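Local atomic coordinates of probable sensor histidine kinase pdtas (Mycobacterium tuberculosis, PDB entry 2YKF), a protein that probably senses c-di-GMP that builds up on nutrient starvation and responds by autophosphorylating on a histidine, switching on the PdtaR/PdtaS two-component signalling pathway of mycobacteria. Residues H111-D122 against V127-R139. Sequence-based numbering, arbitrary orientation.
Sequences HSVEVSPVRFGD and VLTRHQPELAARR. With SO4 (sulfate ion), chain B.
The last two strands of the GAF-domain sheet, 114-120 and 123-131, form an antiparallel hairpin, and Ser116 and Leu128 make a regular hydrogen-bonded pair: Ser116 N to Leu128 O is 3.0 Å and Leu128 N to Ser116 O 2.8 Å. Two residues along, Arg130 N reaches Glu114 O at 2.8 Å, but the return bond from Glu114 N is weak. Beyond this the strand gives way to loop, and His111 pairs through its backbone N and O with Gln132 O and N.

On the face beneath helix 83-90, Val115, Val127 and Thr129 meet. Both valines hold CG1 anti to the backbone N (chi1 176° in each), which brings the two CG1 methyls tightly together at 3.4 Å, while Val115 CG2 lies beside the Thr129 methyl. Thr129 OG1 shares a hydrogen bond with His131 NE2 and a second one with Trp45, fixing the imidazole from its far nitrogen. Val113 lies over one face of that ring, its CG2 methyl 3.3 Å from His131 ND1, and His111 ND1 comes to its edge, 2.9 Å from His131 ND1, with the ring planes 81° apart.

On the other face, the extended Arg130 runs alongside Glu114. Glu114 OE1 sits well out of the guanidinium plane, 3.9 Å from Arg130 NH1, so their salt bridge is long and no N-H points at the oxygen. The backbone bonds of Ser116 and Leu128 are straight, both N-H...O angles 169°, whereas Glu114 and Arg130 attract each other by charge, with no directed bond between the two groups.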
ATOM      1  N   HIS A 111      -8.700 -20.338   5.162  1.00 69.18           N
ATOM      2  CA  HIS A 111      -9.589 -19.508   5.988  1.00 69.04           C
ATOM      3  C   HIS A 111      -9.325 -19.468   7.549  1.00 68.27           C
ATOM      4  O   HIS A 111      -9.187 -18.382   8.114  1.00 67.43           O
ATOM      5  CB  HIS A 111     -11.045 -19.849   5.676  1.00 70.08           C
ATOM      6  CG  HIS A 111     -11.456 -19.535   4.269  1.00 71.59           C
ATOM      7  ND1 HIS A 111     -12.694 -19.019   3.956  1.00 72.87           N
ATOM      8  CD2 HIS A 111     -10.796 -19.677   3.091  1.00 74.37           C
ATOM      9  CE1 HIS A 111     -12.778 -18.843   2.647  1.00 74.71           C
ATOM     10  NE2 HIS A 111     -11.637 -19.228   2.099  1.00 75.06           N
ATOM     11  N   SER A 112      -9.285 -20.617   8.247  1.00 67.12           N
ATOM     12  CA  SER A 112      -9.048 -20.590   9.742  1.00 65.23           C
ATOM     13  C   SER A 112      -9.957 -19.569  10.540  1.00 63.99           C
ATOM     14  O   SER A 112      -9.524 -19.004  11.575  1.00 64.69           O
ATOM     15  CB  SER A 112      -7.513 -20.431  10.034  1.00 65.76           C
ATOM     16  OG  SER A 112      -7.133 -19.374  10.940  1.00 62.78           O
ATOM     17  N   VAL A 113     -11.226 -19.419  10.096  1.00 60.64           N
ATOM     18  CA  VAL A 113     -12.069 -18.209  10.321  1.00 57.77           C
ATOM     19  C   VAL A 113     -12.351 -17.739  11.771  1.00 56.13           C
ATOM     20  O   VAL A 113     -13.068 -18.414  12.531  1.00 56.51           O
ATOM     21  CB  VAL A 113     -13.434 -18.302   9.528  1.00 57.24           C
ATOM     22  CG1 VAL A 113     -14.297 -17.077   9.764  1.00 57.90           C
ATOM     23  CG2 VAL A 113     -13.188 -18.443   8.051  1.00 58.83           C
ATOM     24  N   GLU A 114     -11.844 -16.558  12.134  1.00 52.24           N
ATOM     25  CA  GLU A 114     -12.237 -15.934  13.401  1.00 49.44           C
ATOM     26  C   GLU A 114     -13.315 -14.874  13.206  1.00 47.50           C
ATOM     27  O   GLU A 114     -13.365 -14.162  12.192  1.00 45.58           O
ATOM     28  CB  GLU A 114     -11.036 -15.356  14.119  1.00 50.98           C
ATOM     29  CG  GLU A 114      -9.897 -16.362  14.267  1.00 55.68           C
ATOM     30  CD  GLU A 114      -8.553 -15.747  13.931  1.00 63.31           C
ATOM     31  OE1 GLU A 114      -8.243 -14.673  14.509  1.00 66.11           O
ATOM     32  OE2 GLU A 114      -7.828 -16.309  13.054  1.00 65.08           O
ATOM     33  N   VAL A 115     -14.180 -14.781  14.185  1.00 43.48           N
ATOM     34  CA  VAL A 115     -15.343 -14.000  14.090  1.00 42.31           C
ATOM     35  C   VAL A 115     -15.228 -12.990  15.204  1.00 41.42           C
ATOM     36  O   VAL A 115     -14.842 -13.327  16.338  1.00 41.61           O
ATOM     37  CB  VAL A 115     -16.595 -14.910  14.240  1.00 42.56           C
ATOM     38  CG1 VAL A 115     -17.874 -14.127  14.255  1.00 42.60           C
ATOM     39  CG2 VAL A 115     -16.610 -15.970  13.139  1.00 44.05           C
ATOM     40  N   SER A 116     -15.492 -11.740  14.876  1.00 39.50           N
ATOM     41  CA  SER A 116     -15.513 -10.675  15.892  1.00 38.93           C
ATOM     42  C   SER A 116     -16.542  -9.591  15.629  1.00 36.90           C
ATOM     43  O   SER A 116     -16.830  -9.226  14.475  1.00 38.66           O
ATOM     44  CB  SER A 116     -14.130 -10.092  16.103  1.00 39.15           C
ATOM     45  OG  SER A 116     -13.619  -9.626  14.897  1.00 41.85           O
ATOM     46  N   PRO A 117     -17.073  -9.021  16.706  1.00 35.08           N
ATOM     47  CA  PRO A 117     -18.091  -8.035  16.545  1.00 33.04           C
ATOM     48  C   PRO A 117     -17.571  -6.605  16.334  1.00 31.52           C
ATOM     49  O   PRO A 117     -16.494  -6.243  16.796  1.00 31.39           O
ATOM     50  CB  PRO A 117     -18.784  -8.067  17.907  1.00 33.75           C
ATOM     51  CG  PRO A 117     -17.617  -8.331  18.842  1.00 34.29           C
ATOM     52  CD  PRO A 117     -16.841  -9.364  18.132  1.00 34.15           C
ATOM     53  N   VAL A 118     -18.392  -5.807  15.691  1.00 28.93           N
ATOM     54  CA  VAL A 118     -18.173  -4.400  15.591  1.00 30.97           C
ATOM     55  C   VAL A 118     -19.307  -3.793  16.412  1.00 32.78           C
ATOM     56  O   VAL A 118     -20.470  -4.000  16.061  1.00 33.40           O
ATOM     57  CB  VAL A 118     -18.317  -3.942  14.137  1.00 30.44           C
ATOM     58  CG1 VAL A 118     -18.164  -2.414  14.016  1.00 33.05           C
ATOM     59  CG2 VAL A 118     -17.266  -4.649  13.228  1.00 30.21           C
ATOM     60  N   ARG A 119     -18.968  -3.075  17.486  1.00 33.59           N
ATOM     61  CA  ARG A 119     -19.968  -2.369  18.328  1.00 35.93           C
ATOM     62  C   ARG A 119     -20.068  -0.905  18.019  1.00 37.38           C
ATOM     63  O   ARG A 119     -19.031  -0.223  17.621  1.00 34.94           O
ATOM     64  CB  ARG A 119     -19.681  -2.534  19.805  1.00 36.27           C
ATOM     65  CG  ARG A 119     -20.467  -3.646  20.385  1.00 42.50           C
ATOM     66  CD  ARG A 119     -20.298  -3.834  21.931  1.00 45.22           C
ATOM     67  NE  ARG A 119     -20.679  -5.226  22.249  1.00 49.64           N
ATOM     68  CZ  ARG A 119     -19.883  -6.302  22.138  1.00 51.80           C
ATOM     69  NH1 ARG A 119     -18.614  -6.185  21.736  1.00 54.60           N
ATOM     70  NH2 ARG A 119     -20.345  -7.520  22.429  1.00 51.88           N
ATOM     71  N   PHE A 120     -21.316  -0.425  18.115  1.00 36.54           N
ATOM     72  CA  PHE A 120     -21.622   0.966  18.084  1.00 39.15           C
ATOM     73  C   PHE A 120     -22.812   1.270  19.021  1.00 40.99           C
ATOM     74  O   PHE A 120     -23.866   0.621  18.961  1.00 40.35           O
ATOM     75  CB  PHE A 120     -21.994   1.424  16.684  1.00 38.96           C
ATOM     76  CG  PHE A 120     -22.310   2.888  16.617  1.00 41.43           C
ATOM     77  CD1 PHE A 120     -21.273   3.831  16.577  1.00 44.31           C
ATOM     78  CD2 PHE A 120     -23.620   3.335  16.700  1.00 43.33           C
ATOM     79  CE1 PHE A 120     -21.559   5.201  16.546  1.00 44.59           C
ATOM     80  CE2 PHE A 120     -23.911   4.706  16.676  1.00 45.91           C
ATOM     81  CZ  PHE A 120     -22.863   5.629  16.603  1.00 45.56           C
ATOM     82  N   GLY A 121     -22.667   2.315  19.817  1.00 44.63           N
ATOM     83  CA  GLY A 121     -23.524   2.482  20.978  1.00 48.39           C
ATOM     84  C   GLY A 121     -23.043   1.272  21.752  1.00 50.67           C
ATOM     85  O   GLY A 121     -21.804   1.006  21.807  1.00 51.86           O
ATOM     86  N   ASP A 122     -23.994   0.492  22.239  1.00 51.46           N
ATOM     87  CA  ASP A 122     -23.693  -0.817  22.801  1.00 52.87           C
ATOM     88  C   ASP A 122     -24.356  -1.981  22.067  1.00 51.54           C
ATOM     89  O   ASP A 122     -24.583  -3.038  22.669  1.00 52.18           O
ATOM     90  CB  ASP A 122     -24.048  -0.857  24.290  1.00 54.13           C
ATOM     91  CG  ASP A 122     -22.829  -1.096  25.162  1.00 57.80           C
ATOM     92  OD1 ASP A 122     -22.352  -2.257  25.213  1.00 61.58           O
ATOM     93  OD2 ASP A 122     -22.323  -0.122  25.778  1.00 63.59           O
ATOM     94  N   VAL A 127     -20.663  -7.898  12.114  1.00 29.27           N
ATOM     95  CA  VAL A 127     -19.649  -8.879  12.492  1.00 29.12           C
ATOM     96  C   VAL A 127     -18.615  -9.082  11.357  1.00 30.20           C
ATOM     97  O   VAL A 127     -18.988  -9.169  10.201  1.00 33.30           O
ATOM     98  CB  VAL A 127     -20.309 -10.238  12.801  1.00 30.76           C
ATOM     99  CG1 VAL A 127     -19.262 -11.250  13.102  1.00 27.81           C
ATOM    100  CG2 VAL A 127     -21.226 -10.061  14.025  1.00 32.34           C
ATOM    101  N   LEU A 128     -17.347  -9.158  11.706  1.00 29.92           N
ATOM    102  CA  LEU A 128     -16.267  -9.366  10.741  1.00 30.89           C
ATOM    103  C   LEU A 128     -15.943 -10.780  10.782  1.00 32.21           C
ATOM    104  O   LEU A 128     -15.826 -11.331  11.882  1.00 32.91           O
ATOM    105  CB  LEU A 128     -15.009  -8.624  11.231  1.00 29.48           C
ATOM    106  CG  LEU A 128     -15.155  -7.088  11.388  1.00 27.82           C
ATOM    107  CD1 LEU A 128     -13.816  -6.516  11.775  1.00 32.64           C
ATOM    108  CD2 LEU A 128     -15.582  -6.461  10.066  1.00 29.57           C
ATOM    109  N   THR A 129     -15.765 -11.406   9.628  1.00 31.26           N
ATOM    110  CA  THR A 129     -15.050 -12.706   9.631  1.00 32.54           C
ATOM    111  C   THR A 129     -13.668 -12.520   9.036  1.00 34.34           C
ATOM    112  O   THR A 129     -13.516 -11.780   8.029  1.00 32.47           O
ATOM    113  CB  THR A 129     -15.849 -13.786   8.871  1.00 32.46           C
ATOM    114  OG1 THR A 129     -16.189 -13.303   7.542  1.00 35.02           O
ATOM    115  CG2 THR A 129     -17.179 -14.153   9.711  1.00 32.77           C
ATOM    116  N   ARG A 130     -12.666 -13.110   9.692  1.00 33.00           N
ATOM    117  CA  ARG A 130     -11.290 -13.071   9.243  1.00 34.72           C
ATOM    118  C   ARG A 130     -10.911 -14.420   8.549  1.00 35.16           C
ATOM    119  O   ARG A 130     -11.217 -15.503   9.076  1.00 35.69           O
ATOM    120  CB  ARG A 130     -10.388 -12.818  10.455  1.00 34.46           C
ATOM    121  CG  ARG A 130      -8.883 -12.729  10.217  1.00 39.00           C
ATOM    122  CD  ARG A 130      -8.134 -12.445  11.579  1.00 43.23           C
ATOM    123  NE  ARG A 130      -6.639 -12.486  11.512  1.00 46.74           N
ATOM    124  CZ  ARG A 130      -5.808 -12.035  12.478  1.00 48.04           C
ATOM    125  NH1 ARG A 130      -6.289 -11.483  13.596  1.00 46.51           N
ATOM    126  NH2 ARG A 130      -4.484 -12.104  12.326  1.00 47.70           N
ATOM    127  N   HIS A 131     -10.292 -14.370   7.374  1.00 32.74           N
ATOM    128  CA  HIS A 131      -9.954 -15.598   6.668  1.00 33.38           C
ATOM    129  C   HIS A 131      -8.512 -15.478   6.287  1.00 34.84           C
ATOM    130  O   HIS A 131      -8.085 -14.401   5.828  1.00 32.00           O
ATOM    131  CB  HIS A 131     -10.787 -15.699   5.409  1.00 34.71           C
ATOM    132  CG  HIS A 131     -12.260 -15.510   5.620  1.00 36.90           C
ATOM    133  ND1 HIS A 131     -13.181 -16.498   5.339  1.00 40.92           N
ATOM    134  CD2 HIS A 131     -12.977 -14.419   5.985  1.00 38.60           C
ATOM    135  CE1 HIS A 131     -14.402 -16.031   5.562  1.00 43.11           C
ATOM    136  NE2 HIS A 131     -14.305 -14.766   5.938  1.00 38.89           N
ATOM    137  N   GLN A 132      -7.726 -16.528   6.488  1.00 34.50           N
ATOM    138  CA  GLN A 132      -6.335 -16.435   6.160  1.00 38.36           C
ATOM    139  C   GLN A 132      -5.749 -17.769   5.776  1.00 39.58           C
ATOM    140  O   GLN A 132      -6.390 -18.791   6.017  1.00 39.84           O
ATOM    141  CB  GLN A 132      -5.591 -15.835   7.346  1.00 38.92           C
ATOM    142  CG  GLN A 132      -5.454 -16.753   8.557  1.00 46.00           C
ATOM    143  CD  GLN A 132      -4.937 -15.985   9.777  1.00 52.74           C
ATOM    144  OE1 GLN A 132      -3.873 -15.345   9.731  1.00 51.68           O
ATOM    145  NE2 GLN A 132      -5.699 -16.032  10.861  1.00 56.26           N
ATOM    146  N   PRO A 133      -4.541 -17.767   5.172  1.00 42.03           N
ATOM    147  CA  PRO A 133      -3.973 -19.012   4.672  1.00 44.83           C
ATOM    148  C   PRO A 133      -3.824 -20.041   5.765  1.00 47.84           C
ATOM    149  O   PRO A 133      -3.648 -19.678   6.953  1.00 46.92           O
ATOM    150  CB  PRO A 133      -2.610 -18.583   4.136  1.00 44.45           C
ATOM    151  CG  PRO A 133      -2.781 -17.116   3.807  1.00 41.77           C
ATOM    152  CD  PRO A 133      -3.622 -16.633   4.930  1.00 40.70           C
ATOM    153  N   GLU A 134      -3.980 -21.315   5.389  1.00 52.29           N
ATOM    154  CA  GLU A 134      -3.735 -22.432   6.328  1.00 57.81           C
ATOM    155  C   GLU A 134      -2.288 -22.330   6.816  1.00 60.01           C
ATOM    156  O   GLU A 134      -1.424 -21.766   6.092  1.00 60.06           O
ATOM    157  CB  GLU A 134      -4.070 -23.821   5.729  1.00 58.42           C
ATOM    158  CG  GLU A 134      -3.329 -24.225   4.447  1.00 63.67           C
ATOM    159  CD  GLU A 134      -3.115 -25.767   4.332  1.00 72.00           C
ATOM    160  OE1 GLU A 134      -3.572 -26.532   5.239  1.00 73.73           O
ATOM    161  OE2 GLU A 134      -2.463 -26.206   3.341  1.00 73.19           O
ATOM    162  N   LEU A 135      -2.030 -22.839   8.031  1.00 62.71           N
ATOM    163  CA  LEU A 135      -0.769 -22.544   8.770  1.00 64.87           C
ATOM    164  C   LEU A 135       0.627 -22.587   8.043  1.00 65.47           C
ATOM    165  O   LEU A 135       1.384 -21.623   8.132  1.00 65.83           O
ATOM    166  CB  LEU A 135      -0.758 -23.211  10.177  1.00 65.33           C
ATOM    167  CG  LEU A 135      -1.627 -22.535  11.291  1.00 68.09           C
ATOM    168  CD1 LEU A 135      -2.323 -23.537  12.259  1.00 70.62           C
ATOM    169  CD2 LEU A 135      -0.858 -21.482  12.119  1.00 69.91           C
ATOM    170  N   ALA A 136       0.939 -23.643   7.293  1.00 66.06           N
ATOM    171  CA  ALA A 136       2.219 -23.690   6.546  1.00 66.55           C
ATOM    172  C   ALA A 136       2.357 -22.729   5.316  1.00 66.92           C
ATOM    173  O   ALA A 136       3.470 -22.559   4.764  1.00 67.43           O
ATOM    174  CB  ALA A 136       2.570 -25.144   6.147  1.00 66.58           C
ATOM    175  N   ALA A 137       1.255 -22.121   4.875  1.00 65.86           N
ATOM    176  CA  ALA A 137       1.302 -21.202   3.722  1.00 65.20           C
ATOM    177  C   ALA A 137       1.416 -19.726   4.132  1.00 65.13           C
ATOM    178  O   ALA A 137       1.491 -18.858   3.275  1.00 65.31           O
ATOM    179  CB  ALA A 137       0.064 -21.396   2.840  1.00 65.41           C
ATOM    180  N   ARG A 138       1.370 -19.432   5.432  1.00 64.46           N
ATOM    181  CA  ARG A 138       1.315 -18.032   5.852  1.00 64.07           C
ATOM    182  C   ARG A 138       2.648 -17.354   6.147  1.00 63.60           C
ATOM    183  O   ARG A 138       3.682 -18.005   6.354  1.00 62.94           O
ATOM    184  CB  ARG A 138       0.258 -17.751   6.944  1.00 64.19           C
ATOM    185  CG  ARG A 138       0.391 -18.474   8.229  1.00 65.08           C
ATOM    186  CD  ARG A 138      -0.983 -18.985   8.633  1.00 67.85           C
ATOM    187  NE  ARG A 138      -1.538 -18.359   9.827  1.00 68.28           N
ATOM    188  CZ  ARG A 138      -2.691 -18.723  10.402  1.00 70.93           C
ATOM    189  NH1 ARG A 138      -3.439 -19.706   9.896  1.00 71.76           N
ATOM    190  NH2 ARG A 138      -3.112 -18.100  11.496  1.00 71.62           N
ATOM    191  N   ARG A 139       2.601 -16.023   6.102  1.00 63.45           N
ATOM    192  CA  ARG A 139       3.735 -15.188   6.465  1.00 63.19           C
ATOM    193  C   ARG A 139       4.333 -15.649   7.768  1.00 62.34           C
ATOM    194  O   ARG A 139       3.737 -15.417   8.826  1.00 63.89           O
ATOM    195  CB  ARG A 139       3.273 -13.755   6.619  1.00 63.01           C
ATOM    196  CG  ARG A 139       3.534 -12.996   5.426  1.00 63.08           C
ATOM    197  CD  ARG A 139       4.829 -12.258   5.516  1.00 58.44           C
ATOM    198  NE  ARG A 139       4.573 -11.101   4.724  1.00 52.88           N
ATOM    199  CZ  ARG A 139       5.143  -9.920   4.826  1.00 47.05           C
ATOM    200  NH1 ARG A 139       6.110  -9.651   5.721  1.00 40.02           N
ATOM    201  NH2 ARG A 139       4.678  -8.993   4.002  1.00 41.85           N
TER
HETATM  202  S   SO4 B1287       5.686  -6.186   4.362  0.50 43.16           S
HETATM  203  O1  SO4 B1287       6.485  -7.086   5.251  0.50 31.35           O
HETATM  204  O2  SO4 B1287       5.131  -5.104   5.265  0.50 31.52           O
HETATM  205  O3  SO4 B1287       6.759  -5.868   3.356  0.50 29.05           O
HETATM  206  O4  SO4 B1287       4.537  -6.739   3.677  0.50 23.59           O